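Local coordinates for aspartate-semialdehyde dehydrogenase (Vibrio cholerae, PDB 2QZ9) that catalyses the NADPH-dependent reductive dephosphorylation of L-aspartyl-4-phosphate to L-aspartate-semialdehyde, an early step towards lysine, methionine and threonine, and works as a homodimer, at the interface of chains A and B. Coordinates in Å, arbitrary orientation; residue numbers count along the deposited sequence, not the author numbering. Chains: chain A/B, Aspartate-semialdehyde dehydrogenase.

Contact 1 and contact 2 share a core related by the two-fold of the homodimer, each with residues of its own. The centres of their C-alpha atoms lie about 14 Å apart. In contact 1, B:Thr234 of strand 230-234 meets A:His249 of strand 244-252 and A:Arg298 of strand 292-299. In contact 2, A:Thr234 meets B:His249 and B:Arg298. Contact 1 also takes in a salt bridge from A:Arg296 to B:Glu213 on helix 211-223. Contact 2 adds strand 151-158. Both centres lie 16 to 20 Å from A:Cys131 and A:His244. This suggests that they serve dimer assembly, at a distance from the active site of chain A.

Contact 1: the interface of chains A and B. Residues chain A 249, 296, 298, 308; chain B 213, 233-234.
A:Arg298 turns its CG into the crowded position between backbone N and carbonyl carbon (chi1 65°), then runs extended to NE and brings its guanidinium to B:Thr234. The A:Arg296 chain instead bends at chi2 and chi3, which points its guanidinium at B:Glu213. There, A:Arg296 NH1 and NH2 grip the carboxylate end-on, one nitrogen to each oxygen, both on syn lone pairs. A:Arg296 NH2 is 2.7 Å from B:Glu213 OE1, and the two planes are nearly coplanar. This is a paired salt bridge across the dimer interface.

B:Thr234 OG1 is the second focus. A:His249 NE2 meets B:Thr234 OG1 at 2.7 Å in a nearly straight hydrogen bond whose direction is not settled. A:Arg298 NH2 donates to B:Thr234 OG1 at 3.0 Å, close to the guanidinium plane. Its bond to the backbone O of B:Pro233 is weak. A water also joins B:Thr234 OG1 to A:Arg298 NH1.

The two guanidinium groups stack. A:Arg296 NH2 lies over the centre of the A:Arg298 guanidinium, and A:Asn308 ND2 lies against the opposite face, towards the rim. B:Glu213 OE1 is 3.8 Å from A:Arg298 NH2, so its charge probably eases the pairing of the two cations. A:Arg298 NH1 also donates to the backbone O of A:Arg296 at 2.9 Å, in the carbonyl plane and on a lone pair.

Contact 2: the interface of chains A and B. Residues chain A 154-155, 233-234; chain B 247, 249, 298, 308.
A:Thr234 and B:His249 bury the most surface here, 37 and 31 Å², and they meet through the threonine hydroxyl. With B:Arg298 and a water they form the chain-exchanged counterpart of the cluster in contact 1. A:Thr234 OG1 is 2.8 Å from B:His249 NE2 in a hydrogen bond whose donor is not settled. The hydroxyl is set beside the backbone N of its own residue, opposite the carbonyl carbon (chi1 -66°), and this turns it to the partner chain. A:Thr234 CB lies at the edge of the imidazole, in its plane. The ring meets the threonine with its NE2 edge, while B:Asn308 ND2 sits over one face, towards the rim. B:Asn308 is thus a second-shell neighbour that packs against the histidine from its own chain.

The same hydroxyl has further partners. B:Arg298 NH2 donates to A:Thr234 OG1 at 3.0 Å, 8° out of the guanidinium plane. The bond from this nitrogen to the backbone O of A:Pro233 is weak. A water links A:Thr234 OG1 to B:Arg298 NH1. Histidine, arginine and water together should limit how the hydroxyl can turn.

A:Thr155 and B:Ala247 add an apolar side, burying 19 and 18 Å². The methyl A:Thr155 CG2 touches B:Ala247 CB at 3.7 Å. A:Thr155 CG2 is also 3.9 Å from B:His249 CE1, where the two side chains pass in opposite directions. The ring is thus bounded by a methyl group as well as by the polar cluster.

Strands 151-158 and 230-234 of chain A meet strands 244-252 and 292-299 of chain B, with strand 306-313 behind them as second shell, joining the two subunits through their C-terminal dimerisation domains.

Contact 1: the interface of chains A and B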
loop_
_atom_site.group_PDB
_atom_site.type_symbol
_atom_site.label_atom_id
_atom_site.label_comp_id
_atom_site.label_asym_id
_atom_site.label_seq_id
_atom_site.Cartn_x
_atom_site.Cartn_y
_atom_site.Cartn_z
ATOM N N HIS A 249 0.074 5.148 -11.013
ATOM C CA HIS A 249 0.043 4.499 -12.323
ATOM C C HIS A 249 -0.725 5.433 -13.286
ATOM O O HIS A 249 -1.967 5.509 -13.257
ATOM C CB HIS A 249 -0.673 3.134 -12.246
ATOM C CG HIS A 249 -0.000 2.111 -11.367
ATOM N ND1 HIS A 249 -0.505 0.836 -11.204
ATOM C CD2 HIS A 249 1.135 2.161 -10.624
ATOM C CE1 HIS A 249 0.287 0.147 -10.404
ATOM N NE2 HIS A 249 1.286 0.929 -10.033
ATOM N N ARG A 296 11.091 3.987 -8.740
ATOM C CA ARG A 296 10.329 2.950 -9.441
ATOM C C ARG A 296 9.733 3.431 -10.768
ATOM O O ARG A 296 8.769 2.844 -11.284
ATOM C CB ARG A 296 9.234 2.343 -8.539
ATOM C CG ARG A 296 9.712 1.684 -7.213
ATOM C CD ARG A 296 10.577 0.414 -7.413
ATOM N NE ARG A 296 10.148 -0.380 -8.571
ATOM C CZ ARG A 296 9.156 -1.271 -8.568
ATOM N NH1 ARG A 296 8.471 -1.542 -7.465
ATOM N NH2 ARG A 296 8.859 -1.908 -9.688
ATOM N N ARG A 298 8.992 3.646 -14.412
ATOM C CA ARG A 298 9.056 2.646 -15.458
ATOM C C ARG A 298 7.842 2.744 -16.351
ATOM O O ARG A 298 6.757 3.166 -15.918
ATOM C CB ARG A 298 9.120 1.222 -14.853
ATOM C CG ARG A 298 7.860 0.805 -14.072
ATOM C CD ARG A 298 8.194 -0.248 -13.017
ATOM N NE ARG A 298 7.013 -0.814 -12.366
ATOM C CZ ARG A 298 6.388 -0.293 -11.310
ATOM N NH1 ARG A 298 6.798 0.848 -10.770
ATOM N NH2 ARG A 298 5.336 -0.916 -10.799
ATOM N N ASN A 308 4.504 4.285 -14.578
ATOM C CA ASN A 308 4.416 3.941 -13.159
ATOM C C ASN A 308 5.498 4.645 -12.378
ATOM O O ASN A 308 6.621 4.779 -12.854
ATOM C CB ASN A 308 4.579 2.433 -12.937
ATOM C CG ASN A 308 3.353 1.641 -13.330
ATOM O OD1 ASN A 308 2.470 2.142 -14.013
ATOM N ND2 ASN A 308 3.293 0.388 -12.889
ATOM N N GLU B 213 6.157 -8.651 -9.215
ATOM C CA GLU B 213 5.254 -7.915 -10.092
ATOM C C GLU B 213 5.002 -8.704 -11.380
ATOM O O GLU B 213 3.860 -8.865 -11.797
ATOM C CB GLU B 213 5.801 -6.496 -10.347
ATOM C CG GLU B 213 5.596 -5.586 -9.132
ATOM C CD GLU B 213 6.519 -4.370 -9.051
ATOM O OE1 GLU B 213 7.287 -4.081 -9.987
ATOM O OE2 GLU B 213 6.478 -3.694 -8.012
ATOM N N PRO B 233 1.069 -4.185 -11.961
ATOM C CA PRO B 233 1.267 -4.192 -10.506
ATOM C C PRO B 233 2.364 -3.300 -9.956
ATOM O O PRO B 233 3.346 -3.050 -10.636
ATOM C CB PRO B 233 1.614 -5.669 -10.213
ATOM C CG PRO B 233 1.907 -6.289 -11.557
ATOM C CD PRO B 233 1.915 -5.195 -12.600
ATOM N N THR B 234 2.164 -2.806 -8.728
ATOM C CA THR B 234 3.270 -2.373 -7.873
ATOM C C THR B 234 3.177 -3.184 -6.589
ATOM O O THR B 234 2.168 -3.116 -5.878
ATOM C CB THR B 234 3.249 -0.851 -7.519
ATOM O OG1 THR B 234 3.448 -0.053 -8.696
ATOM C CG2 THR B 234 4.368 -0.505 -6.526
HETATM O O HOH W 1 5.047 2.321 -8.726
#

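Contact 2: the interface of chains A and B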
loop_
_atom_site.group_PDB
_atom_site.type_symbol
_atom_site.label_atom_id
_atom_site.label_comp_id
_atom_site.label_asym_id
_atom_site.label_seq_id
_atom_site.Cartn_x
_atom_site.Cartn_y
_atom_site.Cartn_z
ATOM N N VAL A 154 -4.085 5.652 -8.337
ATOM C CA VAL A 154 -3.153 5.898 -7.239
ATOM C C VAL A 154 -3.620 5.182 -5.966
ATOM O O VAL A 154 -4.798 5.209 -5.625
ATOM C CB VAL A 154 -2.974 7.425 -6.996
ATOM C CG1 VAL A 154 -4.314 8.079 -6.676
ATOM C CG2 VAL A 154 -1.930 7.711 -5.923
ATOM N N THR A 155 -2.706 4.490 -5.302
ATOM C CA THR A 155 -2.993 3.899 -4.004
ATOM C C THR A 155 -1.929 4.409 -3.055
ATOM O O THR A 155 -0.775 4.582 -3.442
ATOM C CB THR A 155 -3.018 2.347 -4.022
ATOM O OG1 THR A 155 -1.680 1.838 -4.191
ATOM C CG2 THR A 155 -3.908 1.831 -5.159
ATOM N N PRO A 233 -8.421 6.975 -6.809
ATOM C CA PRO A 233 -7.642 6.636 -5.617
ATOM C C PRO A 233 -8.193 5.508 -4.736
ATOM O O PRO A 233 -9.401 5.306 -4.669
ATOM C CB PRO A 233 -7.635 7.962 -4.817
ATOM C CG PRO A 233 -8.628 8.897 -5.559
ATOM C CD PRO A 233 -9.421 8.006 -6.497
ATOM N N THR A 234 -7.281 4.770 -4.098
ATOM C CA THR A 234 -7.569 4.006 -2.884
ATOM C C THR A 234 -6.552 4.471 -1.841
ATOM O O THR A 234 -5.342 4.298 -2.024
ATOM C CB THR A 234 -7.438 2.465 -3.073
ATOM O OG1 THR A 234 -8.434 1.984 -3.982
ATOM C CG2 THR A 234 -7.594 1.723 -1.735
ATOM N N ALA B 247 -4.954 -3.590 -3.301
ATOM C CA ALA B 247 -5.830 -2.598 -3.887
ATOM C C ALA B 247 -5.954 -2.901 -5.390
ATOM O O ALA B 247 -4.973 -2.793 -6.129
ATOM C CB ALA B 247 -5.210 -1.241 -3.655
ATOM N N HIS B 249 -7.874 -2.286 -9.075
ATOM C CA HIS B 249 -8.695 -1.386 -9.892
ATOM C C HIS B 249 -8.818 -2.026 -11.274
ATOM O O HIS B 249 -7.885 -1.957 -12.067
ATOM C CB HIS B 249 -8.044 0.019 -10.013
ATOM C CG HIS B 249 -7.818 0.725 -8.700
ATOM N ND1 HIS B 249 -7.140 1.925 -8.609
ATOM C CD2 HIS B 249 -8.174 0.405 -7.432
ATOM C CE1 HIS B 249 -7.097 2.317 -7.348
ATOM N NE2 HIS B 249 -7.707 1.408 -6.611
ATOM N N ARG B 298 -16.735 -0.915 -5.377
ATOM C CA ARG B 298 -17.343 0.340 -5.805
ATOM C C ARG B 298 -17.020 0.622 -7.270
ATOM O O ARG B 298 -15.963 0.225 -7.766
ATOM C CB ARG B 298 -16.871 1.508 -4.910
ATOM C CG ARG B 298 -15.389 1.921 -5.068
ATOM C CD ARG B 298 -14.856 2.531 -3.789
ATOM N NE ARG B 298 -13.515 3.099 -3.936
ATOM C CZ ARG B 298 -12.370 2.438 -3.733
ATOM N NH1 ARG B 298 -12.376 1.157 -3.382
ATOM N NH2 ARG B 298 -11.206 3.053 -3.896
ATOM N N ASN B 308 -13.414 -0.980 -8.442
ATOM C CA ASN B 308 -12.329 -1.026 -7.456
ATOM C C ASN B 308 -12.712 -1.973 -6.335
ATOM O O ASN B 308 -13.874 -2.056 -5.960
ATOM C CB ASN B 308 -12.038 0.332 -6.813
ATOM C CG ASN B 308 -11.597 1.391 -7.798
ATOM O OD1 ASN B 308 -11.446 1.159 -9.002
ATOM N ND2 ASN B 308 -11.384 2.581 -7.274
HETATM O O HOH W 2 -9.974 -0.369 -3.507
#